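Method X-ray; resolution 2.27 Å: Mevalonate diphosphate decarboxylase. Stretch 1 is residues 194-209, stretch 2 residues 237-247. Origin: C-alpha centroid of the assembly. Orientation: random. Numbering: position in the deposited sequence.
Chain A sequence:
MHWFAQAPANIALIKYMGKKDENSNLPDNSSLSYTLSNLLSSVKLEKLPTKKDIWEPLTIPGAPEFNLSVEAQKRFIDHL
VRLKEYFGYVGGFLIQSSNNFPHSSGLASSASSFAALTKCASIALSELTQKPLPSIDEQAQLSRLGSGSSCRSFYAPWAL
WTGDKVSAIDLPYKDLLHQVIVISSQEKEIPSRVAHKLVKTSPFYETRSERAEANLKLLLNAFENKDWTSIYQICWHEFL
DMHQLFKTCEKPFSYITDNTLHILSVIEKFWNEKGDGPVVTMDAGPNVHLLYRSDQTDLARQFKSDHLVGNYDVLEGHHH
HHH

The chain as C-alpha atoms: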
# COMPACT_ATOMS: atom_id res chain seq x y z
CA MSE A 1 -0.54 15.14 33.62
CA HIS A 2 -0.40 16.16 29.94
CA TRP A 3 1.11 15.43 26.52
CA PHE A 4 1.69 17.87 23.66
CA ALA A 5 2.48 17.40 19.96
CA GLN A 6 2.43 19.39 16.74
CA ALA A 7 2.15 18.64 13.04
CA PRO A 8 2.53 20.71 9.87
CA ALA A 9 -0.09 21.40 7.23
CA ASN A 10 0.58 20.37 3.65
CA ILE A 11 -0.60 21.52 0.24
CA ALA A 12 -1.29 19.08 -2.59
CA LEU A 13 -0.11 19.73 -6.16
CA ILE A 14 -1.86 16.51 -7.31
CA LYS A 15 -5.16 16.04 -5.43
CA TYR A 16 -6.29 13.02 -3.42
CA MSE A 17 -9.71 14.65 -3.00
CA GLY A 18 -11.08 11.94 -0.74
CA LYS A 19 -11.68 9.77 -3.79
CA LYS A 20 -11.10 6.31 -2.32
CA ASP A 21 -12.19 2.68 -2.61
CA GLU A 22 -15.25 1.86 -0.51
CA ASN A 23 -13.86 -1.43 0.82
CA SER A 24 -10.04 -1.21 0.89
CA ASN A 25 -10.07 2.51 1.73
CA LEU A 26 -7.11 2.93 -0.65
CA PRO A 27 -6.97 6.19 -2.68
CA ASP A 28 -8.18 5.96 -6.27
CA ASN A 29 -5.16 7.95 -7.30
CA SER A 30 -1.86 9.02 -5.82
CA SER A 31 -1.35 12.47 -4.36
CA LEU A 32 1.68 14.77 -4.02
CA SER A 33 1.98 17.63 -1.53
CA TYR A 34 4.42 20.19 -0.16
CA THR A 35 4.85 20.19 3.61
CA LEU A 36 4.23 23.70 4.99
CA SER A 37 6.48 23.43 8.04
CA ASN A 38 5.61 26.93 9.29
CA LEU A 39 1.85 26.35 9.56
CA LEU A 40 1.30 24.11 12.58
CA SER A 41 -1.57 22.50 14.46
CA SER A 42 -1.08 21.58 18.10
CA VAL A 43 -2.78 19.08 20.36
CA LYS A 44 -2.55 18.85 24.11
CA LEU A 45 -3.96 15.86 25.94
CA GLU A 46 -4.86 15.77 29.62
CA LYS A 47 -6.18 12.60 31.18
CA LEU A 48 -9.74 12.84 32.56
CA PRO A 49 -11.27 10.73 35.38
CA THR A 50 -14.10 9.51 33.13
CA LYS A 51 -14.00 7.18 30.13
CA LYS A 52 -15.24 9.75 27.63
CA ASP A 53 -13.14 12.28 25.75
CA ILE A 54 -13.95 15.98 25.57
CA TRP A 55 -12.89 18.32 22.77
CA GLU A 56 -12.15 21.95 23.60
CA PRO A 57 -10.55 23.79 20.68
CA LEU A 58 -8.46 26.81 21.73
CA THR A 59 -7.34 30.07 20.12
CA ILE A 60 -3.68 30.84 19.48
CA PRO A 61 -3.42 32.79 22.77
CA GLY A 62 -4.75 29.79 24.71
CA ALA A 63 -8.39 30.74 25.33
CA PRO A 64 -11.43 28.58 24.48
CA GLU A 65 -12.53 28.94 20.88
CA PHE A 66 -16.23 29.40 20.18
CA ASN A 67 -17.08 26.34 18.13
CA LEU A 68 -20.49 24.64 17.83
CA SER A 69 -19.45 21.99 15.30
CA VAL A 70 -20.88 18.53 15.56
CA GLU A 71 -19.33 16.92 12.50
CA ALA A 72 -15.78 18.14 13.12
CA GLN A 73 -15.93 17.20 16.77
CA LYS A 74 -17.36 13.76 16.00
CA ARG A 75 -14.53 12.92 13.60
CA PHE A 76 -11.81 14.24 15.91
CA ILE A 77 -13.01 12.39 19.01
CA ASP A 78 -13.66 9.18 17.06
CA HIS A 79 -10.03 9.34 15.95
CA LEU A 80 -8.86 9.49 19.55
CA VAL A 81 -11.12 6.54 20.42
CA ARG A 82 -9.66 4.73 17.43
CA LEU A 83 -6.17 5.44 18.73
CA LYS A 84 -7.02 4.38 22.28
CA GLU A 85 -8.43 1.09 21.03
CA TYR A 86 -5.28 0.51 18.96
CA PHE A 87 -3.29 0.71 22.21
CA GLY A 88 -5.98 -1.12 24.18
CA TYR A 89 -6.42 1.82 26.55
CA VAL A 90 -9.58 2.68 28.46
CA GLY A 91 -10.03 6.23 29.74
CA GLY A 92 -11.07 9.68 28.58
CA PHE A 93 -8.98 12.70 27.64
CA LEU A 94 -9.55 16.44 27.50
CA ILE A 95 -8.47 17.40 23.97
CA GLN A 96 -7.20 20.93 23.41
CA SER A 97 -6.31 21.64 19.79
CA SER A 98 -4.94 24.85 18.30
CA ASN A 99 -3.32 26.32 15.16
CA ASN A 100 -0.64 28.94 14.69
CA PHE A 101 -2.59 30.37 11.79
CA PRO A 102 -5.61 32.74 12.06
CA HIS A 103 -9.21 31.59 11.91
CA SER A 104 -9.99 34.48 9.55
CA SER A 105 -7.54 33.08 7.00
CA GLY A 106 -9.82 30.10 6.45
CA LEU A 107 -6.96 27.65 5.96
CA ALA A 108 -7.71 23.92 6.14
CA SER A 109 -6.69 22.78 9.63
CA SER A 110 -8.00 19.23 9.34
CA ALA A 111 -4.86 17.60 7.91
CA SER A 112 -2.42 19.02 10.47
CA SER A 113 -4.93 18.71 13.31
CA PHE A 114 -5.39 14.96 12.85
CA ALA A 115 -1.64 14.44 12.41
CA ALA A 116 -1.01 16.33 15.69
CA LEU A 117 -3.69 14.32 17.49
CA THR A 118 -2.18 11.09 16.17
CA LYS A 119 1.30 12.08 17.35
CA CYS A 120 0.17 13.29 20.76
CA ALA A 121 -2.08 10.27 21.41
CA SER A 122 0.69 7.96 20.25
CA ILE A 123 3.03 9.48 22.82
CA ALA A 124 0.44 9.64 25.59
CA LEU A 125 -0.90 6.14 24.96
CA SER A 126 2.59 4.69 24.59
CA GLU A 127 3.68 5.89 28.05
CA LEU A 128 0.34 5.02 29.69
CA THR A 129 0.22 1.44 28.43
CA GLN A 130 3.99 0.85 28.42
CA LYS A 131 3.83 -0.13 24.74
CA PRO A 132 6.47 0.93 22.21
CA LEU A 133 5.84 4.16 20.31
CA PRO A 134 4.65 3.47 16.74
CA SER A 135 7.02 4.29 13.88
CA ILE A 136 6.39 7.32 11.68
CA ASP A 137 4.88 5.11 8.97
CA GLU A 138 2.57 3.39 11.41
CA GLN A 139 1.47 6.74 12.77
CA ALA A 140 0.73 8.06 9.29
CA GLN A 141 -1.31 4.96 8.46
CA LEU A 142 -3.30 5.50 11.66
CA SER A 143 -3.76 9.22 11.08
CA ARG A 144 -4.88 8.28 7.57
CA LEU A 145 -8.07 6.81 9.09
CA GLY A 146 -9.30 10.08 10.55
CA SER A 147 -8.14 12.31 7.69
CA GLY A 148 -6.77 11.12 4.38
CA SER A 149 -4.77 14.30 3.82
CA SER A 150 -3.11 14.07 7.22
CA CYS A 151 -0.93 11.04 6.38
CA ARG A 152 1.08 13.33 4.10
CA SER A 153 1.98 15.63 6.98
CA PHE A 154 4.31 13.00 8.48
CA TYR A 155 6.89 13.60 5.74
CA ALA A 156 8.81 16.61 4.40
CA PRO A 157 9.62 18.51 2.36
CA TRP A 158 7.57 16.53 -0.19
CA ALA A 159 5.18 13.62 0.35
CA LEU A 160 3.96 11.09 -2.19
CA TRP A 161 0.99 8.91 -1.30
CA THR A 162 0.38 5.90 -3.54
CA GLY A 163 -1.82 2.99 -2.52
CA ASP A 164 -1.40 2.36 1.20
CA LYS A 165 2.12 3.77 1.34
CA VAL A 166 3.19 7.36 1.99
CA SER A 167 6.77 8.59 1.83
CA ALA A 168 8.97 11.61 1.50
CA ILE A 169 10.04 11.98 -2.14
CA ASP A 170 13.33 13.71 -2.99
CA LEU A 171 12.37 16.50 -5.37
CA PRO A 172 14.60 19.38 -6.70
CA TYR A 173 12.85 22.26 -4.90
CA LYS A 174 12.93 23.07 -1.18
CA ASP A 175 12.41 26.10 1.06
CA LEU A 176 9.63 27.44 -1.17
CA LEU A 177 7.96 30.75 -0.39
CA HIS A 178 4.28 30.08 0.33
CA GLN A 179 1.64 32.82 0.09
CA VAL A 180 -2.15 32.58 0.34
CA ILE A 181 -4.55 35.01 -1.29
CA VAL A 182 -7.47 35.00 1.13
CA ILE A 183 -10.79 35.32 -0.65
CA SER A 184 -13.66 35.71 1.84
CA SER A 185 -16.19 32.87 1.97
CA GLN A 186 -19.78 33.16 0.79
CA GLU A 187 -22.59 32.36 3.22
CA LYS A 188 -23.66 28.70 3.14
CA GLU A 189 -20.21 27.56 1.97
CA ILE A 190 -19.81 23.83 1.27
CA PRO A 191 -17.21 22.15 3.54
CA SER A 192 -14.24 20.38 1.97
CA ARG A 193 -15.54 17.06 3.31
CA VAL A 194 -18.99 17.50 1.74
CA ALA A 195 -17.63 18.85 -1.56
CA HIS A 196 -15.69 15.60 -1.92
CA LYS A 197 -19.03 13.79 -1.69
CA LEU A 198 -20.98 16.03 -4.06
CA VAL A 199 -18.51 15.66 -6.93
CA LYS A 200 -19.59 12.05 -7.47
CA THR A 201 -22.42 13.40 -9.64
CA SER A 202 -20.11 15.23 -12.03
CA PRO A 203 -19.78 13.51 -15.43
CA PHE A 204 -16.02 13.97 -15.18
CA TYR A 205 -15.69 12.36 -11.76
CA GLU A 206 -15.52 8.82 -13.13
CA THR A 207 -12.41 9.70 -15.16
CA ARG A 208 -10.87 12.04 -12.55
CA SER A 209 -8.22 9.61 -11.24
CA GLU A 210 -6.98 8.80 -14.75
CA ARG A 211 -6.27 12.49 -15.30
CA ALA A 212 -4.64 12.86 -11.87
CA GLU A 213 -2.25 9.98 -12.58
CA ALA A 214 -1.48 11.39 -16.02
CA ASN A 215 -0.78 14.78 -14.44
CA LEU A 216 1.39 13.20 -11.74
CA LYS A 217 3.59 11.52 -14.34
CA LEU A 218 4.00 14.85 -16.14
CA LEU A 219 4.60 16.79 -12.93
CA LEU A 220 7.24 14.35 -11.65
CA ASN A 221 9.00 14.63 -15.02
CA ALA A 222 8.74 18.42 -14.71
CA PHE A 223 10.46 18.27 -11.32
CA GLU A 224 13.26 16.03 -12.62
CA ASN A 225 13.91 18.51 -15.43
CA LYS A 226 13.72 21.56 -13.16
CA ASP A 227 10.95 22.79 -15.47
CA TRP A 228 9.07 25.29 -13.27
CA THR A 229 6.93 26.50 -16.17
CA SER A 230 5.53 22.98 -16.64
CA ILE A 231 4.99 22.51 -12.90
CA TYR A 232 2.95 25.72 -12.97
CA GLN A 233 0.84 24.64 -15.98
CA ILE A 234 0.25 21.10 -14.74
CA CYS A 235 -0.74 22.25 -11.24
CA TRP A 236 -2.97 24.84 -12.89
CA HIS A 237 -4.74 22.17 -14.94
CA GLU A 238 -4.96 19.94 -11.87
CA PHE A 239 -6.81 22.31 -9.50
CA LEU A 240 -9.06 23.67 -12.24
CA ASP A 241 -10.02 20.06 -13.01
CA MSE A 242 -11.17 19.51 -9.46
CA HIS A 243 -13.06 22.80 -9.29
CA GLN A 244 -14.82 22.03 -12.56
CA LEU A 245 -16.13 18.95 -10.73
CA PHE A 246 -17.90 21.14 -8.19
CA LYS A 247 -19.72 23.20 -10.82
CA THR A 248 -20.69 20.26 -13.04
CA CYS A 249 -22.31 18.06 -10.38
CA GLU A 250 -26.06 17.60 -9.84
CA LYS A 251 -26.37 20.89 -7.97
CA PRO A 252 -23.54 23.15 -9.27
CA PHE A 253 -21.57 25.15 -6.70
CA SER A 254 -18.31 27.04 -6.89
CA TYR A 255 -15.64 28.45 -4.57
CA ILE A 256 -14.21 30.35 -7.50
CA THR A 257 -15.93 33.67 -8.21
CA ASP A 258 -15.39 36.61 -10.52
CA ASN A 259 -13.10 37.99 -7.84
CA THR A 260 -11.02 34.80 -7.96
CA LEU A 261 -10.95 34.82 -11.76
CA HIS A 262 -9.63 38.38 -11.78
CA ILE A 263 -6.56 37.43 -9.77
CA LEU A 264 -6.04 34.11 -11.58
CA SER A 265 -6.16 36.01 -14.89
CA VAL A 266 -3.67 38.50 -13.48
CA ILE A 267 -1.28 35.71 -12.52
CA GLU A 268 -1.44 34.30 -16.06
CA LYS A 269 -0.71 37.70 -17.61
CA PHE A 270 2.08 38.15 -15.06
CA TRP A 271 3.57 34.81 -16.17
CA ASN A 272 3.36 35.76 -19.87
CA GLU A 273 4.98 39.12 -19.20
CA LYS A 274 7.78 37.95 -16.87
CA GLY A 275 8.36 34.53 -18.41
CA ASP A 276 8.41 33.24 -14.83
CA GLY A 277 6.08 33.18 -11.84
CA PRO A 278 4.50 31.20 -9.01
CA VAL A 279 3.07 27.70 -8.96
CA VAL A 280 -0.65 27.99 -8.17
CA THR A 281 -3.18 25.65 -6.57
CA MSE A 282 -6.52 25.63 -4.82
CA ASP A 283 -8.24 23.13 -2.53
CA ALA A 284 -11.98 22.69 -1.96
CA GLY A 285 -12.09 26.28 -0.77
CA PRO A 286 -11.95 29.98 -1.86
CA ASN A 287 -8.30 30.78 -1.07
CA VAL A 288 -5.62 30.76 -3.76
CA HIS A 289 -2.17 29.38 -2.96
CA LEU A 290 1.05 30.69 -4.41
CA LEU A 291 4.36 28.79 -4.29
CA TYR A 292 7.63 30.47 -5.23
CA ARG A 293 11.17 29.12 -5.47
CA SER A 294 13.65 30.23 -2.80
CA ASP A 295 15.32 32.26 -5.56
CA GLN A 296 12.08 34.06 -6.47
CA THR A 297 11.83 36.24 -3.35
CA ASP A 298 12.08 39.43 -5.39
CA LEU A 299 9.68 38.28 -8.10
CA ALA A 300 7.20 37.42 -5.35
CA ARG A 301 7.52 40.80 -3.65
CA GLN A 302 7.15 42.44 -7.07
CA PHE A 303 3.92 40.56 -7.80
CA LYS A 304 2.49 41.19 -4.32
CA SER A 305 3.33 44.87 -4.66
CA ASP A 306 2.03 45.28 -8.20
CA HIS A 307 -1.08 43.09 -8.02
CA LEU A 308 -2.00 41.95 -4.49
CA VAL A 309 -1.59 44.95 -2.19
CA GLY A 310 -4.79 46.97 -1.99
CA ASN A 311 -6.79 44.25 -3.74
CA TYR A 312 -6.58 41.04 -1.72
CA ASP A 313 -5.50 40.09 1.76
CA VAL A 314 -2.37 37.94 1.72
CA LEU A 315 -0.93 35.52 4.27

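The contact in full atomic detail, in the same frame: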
# COMPACT_ATOMS: atom_id res chain seq x y z
N VAL A 194 -17.76 17.66 2.51
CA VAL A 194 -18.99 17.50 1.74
C VAL A 194 -18.78 17.66 0.24
O VAL A 194 -19.37 16.94 -0.56
CB VAL A 194 -20.07 18.51 2.21
CG1 VAL A 194 -21.26 18.50 1.25
CG2 VAL A 194 -20.54 18.16 3.62
N ALA A 195 -17.92 18.61 -0.14
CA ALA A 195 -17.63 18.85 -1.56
C ALA A 195 -17.10 17.57 -2.19
O ALA A 195 -17.42 17.24 -3.34
CB ALA A 195 -16.60 19.97 -1.70
N HIS A 196 -16.28 16.85 -1.44
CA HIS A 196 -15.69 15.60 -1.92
C HIS A 196 -16.77 14.57 -2.20
O HIS A 196 -16.59 13.67 -3.02
CB HIS A 196 -14.71 15.06 -0.88
CG HIS A 196 -13.45 15.86 -0.75
ND1 HIS A 196 -12.55 15.67 0.27
CD2 HIS A 196 -12.93 16.84 -1.53
CE1 HIS A 196 -11.53 16.50 0.12
NE2 HIS A 196 -11.74 17.22 -0.97
N LYS A 197 -17.90 14.69 -1.51
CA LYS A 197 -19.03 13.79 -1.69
C LYS A 197 -19.85 14.21 -2.91
O LYS A 197 -20.20 13.40 -3.76
CB LYS A 197 -19.94 13.79 -0.46
CG LYS A 197 -19.33 13.27 0.83
CD LYS A 197 -19.07 11.76 0.77
CE LYS A 197 -19.11 11.13 2.17
NZ LYS A 197 -18.16 11.78 3.14
N LEU A 198 -20.17 15.50 -2.98
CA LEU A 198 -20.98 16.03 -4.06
C LEU A 198 -20.44 15.80 -5.47
O LEU A 198 -21.21 15.58 -6.40
CB LEU A 198 -21.24 17.52 -3.84
CG LEU A 198 -22.01 17.87 -2.56
CD1 LEU A 198 -22.10 19.38 -2.41
CD2 LEU A 198 -23.39 17.25 -2.62
N VAL A 199 -19.12 15.83 -5.62
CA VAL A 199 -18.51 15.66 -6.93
C VAL A 199 -18.75 14.32 -7.61
O VAL A 199 -18.40 14.15 -8.78
CB VAL A 199 -16.99 15.94 -6.88
CG1 VAL A 199 -16.74 17.42 -6.67
CG2 VAL A 199 -16.35 15.13 -5.77
N LYS A 200 -19.33 13.36 -6.89
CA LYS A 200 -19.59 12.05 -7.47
C LYS A 200 -20.59 12.15 -8.62
O LYS A 200 -20.59 11.30 -9.52
CB LYS A 200 -20.14 11.09 -6.40
CG LYS A 200 -19.08 10.34 -5.61
CD LYS A 200 -18.85 10.92 -4.22
CE LYS A 200 -17.84 10.08 -3.43
NZ LYS A 200 -17.55 10.59 -2.05
N THR A 201 -21.42 13.19 -8.60
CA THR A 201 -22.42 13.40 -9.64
C THR A 201 -21.89 14.08 -10.90
O THR A 201 -22.58 14.15 -11.92
CB THR A 201 -23.61 14.21 -9.10
OG1 THR A 201 -24.26 13.46 -8.06
CG2 THR A 201 -24.62 14.47 -10.20
N SER A 202 -20.67 14.59 -10.85
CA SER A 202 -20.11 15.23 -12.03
C SER A 202 -19.82 14.15 -13.07
O SER A 202 -19.41 13.04 -12.73
CB SER A 202 -18.81 15.95 -11.70
OG SER A 202 -18.20 16.40 -12.89
N PRO A 203 -20.03 14.47 -14.36
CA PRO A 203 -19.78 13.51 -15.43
C PRO A 203 -18.30 13.23 -15.60
O PRO A 203 -17.91 12.25 -16.22
CB PRO A 203 -20.36 14.20 -16.67
CG PRO A 203 -21.33 15.17 -16.12
CD PRO A 203 -20.65 15.70 -14.89
N PHE A 204 -17.47 14.12 -15.06
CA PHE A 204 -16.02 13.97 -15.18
C PHE A 204 -15.39 13.29 -13.98
O PHE A 204 -14.19 13.02 -13.97
CB PHE A 204 -15.38 15.35 -15.38
CG PHE A 204 -16.01 16.16 -16.49
CD1 PHE A 204 -16.14 15.63 -17.77
CD2 PHE A 204 -16.46 17.46 -16.25
CE1 PHE A 204 -16.72 16.39 -18.80
CE2 PHE A 204 -17.03 18.22 -17.27
CZ PHE A 204 -17.16 17.68 -18.55
N TYR A 205 -16.19 13.00 -12.96
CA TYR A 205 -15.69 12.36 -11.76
C TYR A 205 -15.12 10.97 -12.03
O TYR A 205 -14.02 10.63 -11.60
CB TYR A 205 -16.80 12.28 -10.71
CG TYR A 205 -16.44 11.49 -9.48
CD1 TYR A 205 -16.63 10.11 -9.44
CD2 TYR A 205 -15.90 12.12 -8.35
CE1 TYR A 205 -16.30 9.37 -8.31
CE2 TYR A 205 -15.57 11.39 -7.22
CZ TYR A 205 -15.77 10.02 -7.20
OH TYR A 205 -15.45 9.28 -6.08
N GLU A 206 -15.89 10.18 -12.77
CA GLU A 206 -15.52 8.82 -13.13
C GLU A 206 -14.11 8.70 -13.70
O GLU A 206 -13.39 7.73 -13.42
CB GLU A 206 -16.52 8.29 -14.16
CG GLU A 206 -16.68 9.26 -15.35
CD GLU A 206 -17.79 8.86 -16.30
OE1 GLU A 206 -17.65 7.81 -16.96
OE2 GLU A 206 -18.80 9.60 -16.39
N THR A 207 -13.72 9.68 -14.51
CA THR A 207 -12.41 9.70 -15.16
C THR A 207 -11.37 10.60 -14.47
O THR A 207 -10.26 10.78 -14.98
CB THR A 207 -12.56 10.19 -16.61
OG1 THR A 207 -13.19 11.48 -16.60
CG2 THR A 207 -13.42 9.21 -17.43
N ARG A 208 -11.73 11.14 -13.32
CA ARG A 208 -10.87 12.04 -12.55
C ARG A 208 -9.50 11.46 -12.13
O ARG A 208 -8.47 12.14 -12.25
CB ARG A 208 -11.65 12.54 -11.33
CG ARG A 208 -10.84 13.20 -10.24
CD ARG A 208 -9.96 14.34 -10.75
NE ARG A 208 -8.91 14.59 -9.77
CZ ARG A 208 -7.75 15.19 -10.03
NH1 ARG A 208 -7.47 15.62 -11.26
NH2 ARG A 208 -6.86 15.33 -9.06
N SER A 209 -9.47 10.22 -11.66
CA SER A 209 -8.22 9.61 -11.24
C SER A 209 -7.28 9.35 -12.41
O SER A 209 -6.06 9.44 -12.26
CB SER A 209 -8.50 8.31 -10.48
OG SER A 209 -9.21 8.58 -9.28
N HIS A 237 -3.77 23.09 -14.35
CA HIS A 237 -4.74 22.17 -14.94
C HIS A 237 -5.35 21.28 -13.86
O HIS A 237 -6.55 21.04 -13.86
CB HIS A 237 -4.06 21.32 -16.02
CG HIS A 237 -3.62 22.11 -17.21
ND1 HIS A 237 -2.67 21.65 -18.10
CD2 HIS A 237 -4.00 23.33 -17.67
CE1 HIS A 237 -2.49 22.55 -19.05
NE2 HIS A 237 -3.29 23.58 -18.81
N GLU A 238 -4.51 20.81 -12.95
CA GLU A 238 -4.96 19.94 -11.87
C GLU A 238 -6.04 20.56 -10.96
O GLU A 238 -7.11 19.96 -10.78
CB GLU A 238 -3.76 19.48 -11.04
CG GLU A 238 -4.09 18.72 -9.76
CD GLU A 238 -4.54 17.28 -9.99
OE1 GLU A 238 -4.70 16.86 -11.16
OE2 GLU A 238 -4.73 16.56 -8.99
N PHE A 239 -5.80 21.74 -10.39
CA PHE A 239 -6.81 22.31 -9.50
C PHE A 239 -8.06 22.79 -10.24
O PHE A 239 -9.17 22.73 -9.70
CB PHE A 239 -6.21 23.43 -8.62
CG PHE A 239 -6.14 24.79 -9.27
CD1 PHE A 239 -7.23 25.65 -9.27
CD2 PHE A 239 -4.94 25.23 -9.83
CE1 PHE A 239 -7.14 26.93 -9.81
CE2 PHE A 239 -4.84 26.51 -10.38
CZ PHE A 239 -5.95 27.36 -10.37
N LEU A 240 -7.90 23.23 -11.47
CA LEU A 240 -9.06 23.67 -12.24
C LEU A 240 -9.94 22.45 -12.56
O LEU A 240 -11.17 22.56 -12.61
CB LEU A 240 -8.63 24.38 -13.53
CG LEU A 240 -8.04 25.78 -13.30
CD1 LEU A 240 -7.62 26.42 -14.62
CD2 LEU A 240 -9.09 26.65 -12.61
N ASP A 241 -9.31 21.30 -12.74
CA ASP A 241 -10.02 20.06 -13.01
C ASP A 241 -10.96 19.80 -11.85
O ASP A 241 -12.18 19.67 -12.01
CB ASP A 241 -9.03 18.90 -13.11
CG ASP A 241 -9.69 17.57 -13.47
OD1 ASP A 241 -10.93 17.47 -13.44
OD2 ASP A 241 -8.95 16.62 -13.77
N MSE A 242 -10.38 19.75 -10.65
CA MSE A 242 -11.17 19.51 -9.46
C MSE A 242 -12.31 20.51 -9.32
O MSE A 242 -13.45 20.11 -9.12
CB MSE A 242 -10.29 19.57 -8.20
CG MSE A 242 -11.08 19.41 -6.91
SE MSE A 242 -9.98 19.13 -5.34
CE MSE A 242 -9.47 20.93 -4.99
N HIS A 243 -12.01 21.80 -9.43
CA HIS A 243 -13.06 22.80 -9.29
C HIS A 243 -14.15 22.68 -10.34
O HIS A 243 -15.29 22.99 -10.07
CB HIS A 243 -12.46 24.21 -9.25
CG HIS A 243 -11.87 24.55 -7.91
ND1 HIS A 243 -12.54 25.31 -6.98
CD2 HIS A 243 -10.73 24.14 -7.31
CE1 HIS A 243 -11.84 25.36 -5.86
NE2 HIS A 243 -10.74 24.65 -6.03
N GLN A 244 -13.80 22.21 -11.54
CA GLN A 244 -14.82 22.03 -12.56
C GLN A 244 -15.80 20.96 -12.07
O GLN A 244 -16.98 20.99 -12.41
CB GLN A 244 -14.21 21.60 -13.90
CG GLN A 244 -15.25 21.18 -14.92
CD GLN A 244 -14.69 21.05 -16.33
OE1 GLN A 244 -15.07 21.80 -17.24
NE2 GLN A 244 -13.79 20.08 -16.53
N LEU A 245 -15.29 20.02 -11.28
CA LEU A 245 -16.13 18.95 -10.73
C LEU A 245 -17.24 19.54 -9.87
O LEU A 245 -18.39 19.11 -9.95
CB LEU A 245 -15.28 17.99 -9.89
CG LEU A 245 -14.89 16.61 -10.44
CD1 LEU A 245 -14.50 16.67 -11.90
CD2 LEU A 245 -13.75 16.07 -9.58
N PHE A 246 -16.90 20.52 -9.05
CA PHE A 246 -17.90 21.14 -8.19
C PHE A 246 -19.03 21.79 -8.99
O PHE A 246 -20.21 21.61 -8.68
CB PHE A 246 -17.25 22.21 -7.28
CG PHE A 246 -16.02 21.75 -6.54
CD1 PHE A 246 -15.96 20.50 -5.95
CD2 PHE A 246 -14.91 22.59 -6.42
CE1 PHE A 246 -14.83 20.09 -5.23
CE2 PHE A 246 -13.78 22.20 -5.71
CZ PHE A 246 -13.73 20.94 -5.11
N LYS A 247 -18.69 22.53 -10.04
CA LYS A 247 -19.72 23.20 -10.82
C LYS A 247 -20.42 22.37 -11.89
O LYS A 247 -21.32 22.87 -12.58
CB LYS A 247 -19.15 24.48 -11.46
CG LYS A 247 -18.18 24.25 -12.60
CD LYS A 247 -17.74 25.57 -13.22
CE LYS A 247 -16.92 25.37 -14.48
NZ LYS A 247 -16.34 26.64 -14.97

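The two stretches are joined at one end by a buried ionic cluster centred on Arg208. Its guanidinium meets Glu238 in a bidentate salt bridge: NH2 of Arg208 donates to OE2 of Glu238 at 2.5 Å, a very short bond, and NH1 of Arg208 donates to OE1 of Glu238 at 3.0 Å. Arg208 NH1 also donates to Asp241 OD2 at 3.1 Å, with a more bent geometry. Glu238 and Asp241 are spaced three residues apart on the helix, so both acids can approach the edge of the guanidinium, near its plane, where its N-H groups point.

Away from this cluster the contact is mainly apolar. Leu245, with the largest covered area, lies among Val199, Ser202, Phe204 and Arg208. Leu245 CB is 3.6 Å from Val199 CG1, Leu245 CD1 is 3.8 Å from Phe204 CB, and Leu245 CD2 lies 4.1 Å from Arg208 CG, so the arginine contributes aliphatic packing as well as charge. Val199 CG1 also presses against Phe246 CD1 at 3.3 Å. Although the CA-to-CB bond of Phe246 points away, its m rotamer brings the ring back, and Phe246 CE1 lies 4.0 Å from the small Ala195 CB. Ser202 OG accepts a hydrogen bond from Phe204 N (3.2 Å), a local bond within the loop that packs against Leu245. At the exposed margin, Phe204 CD2 approaches Gln244 NE2 at 3.8 Å.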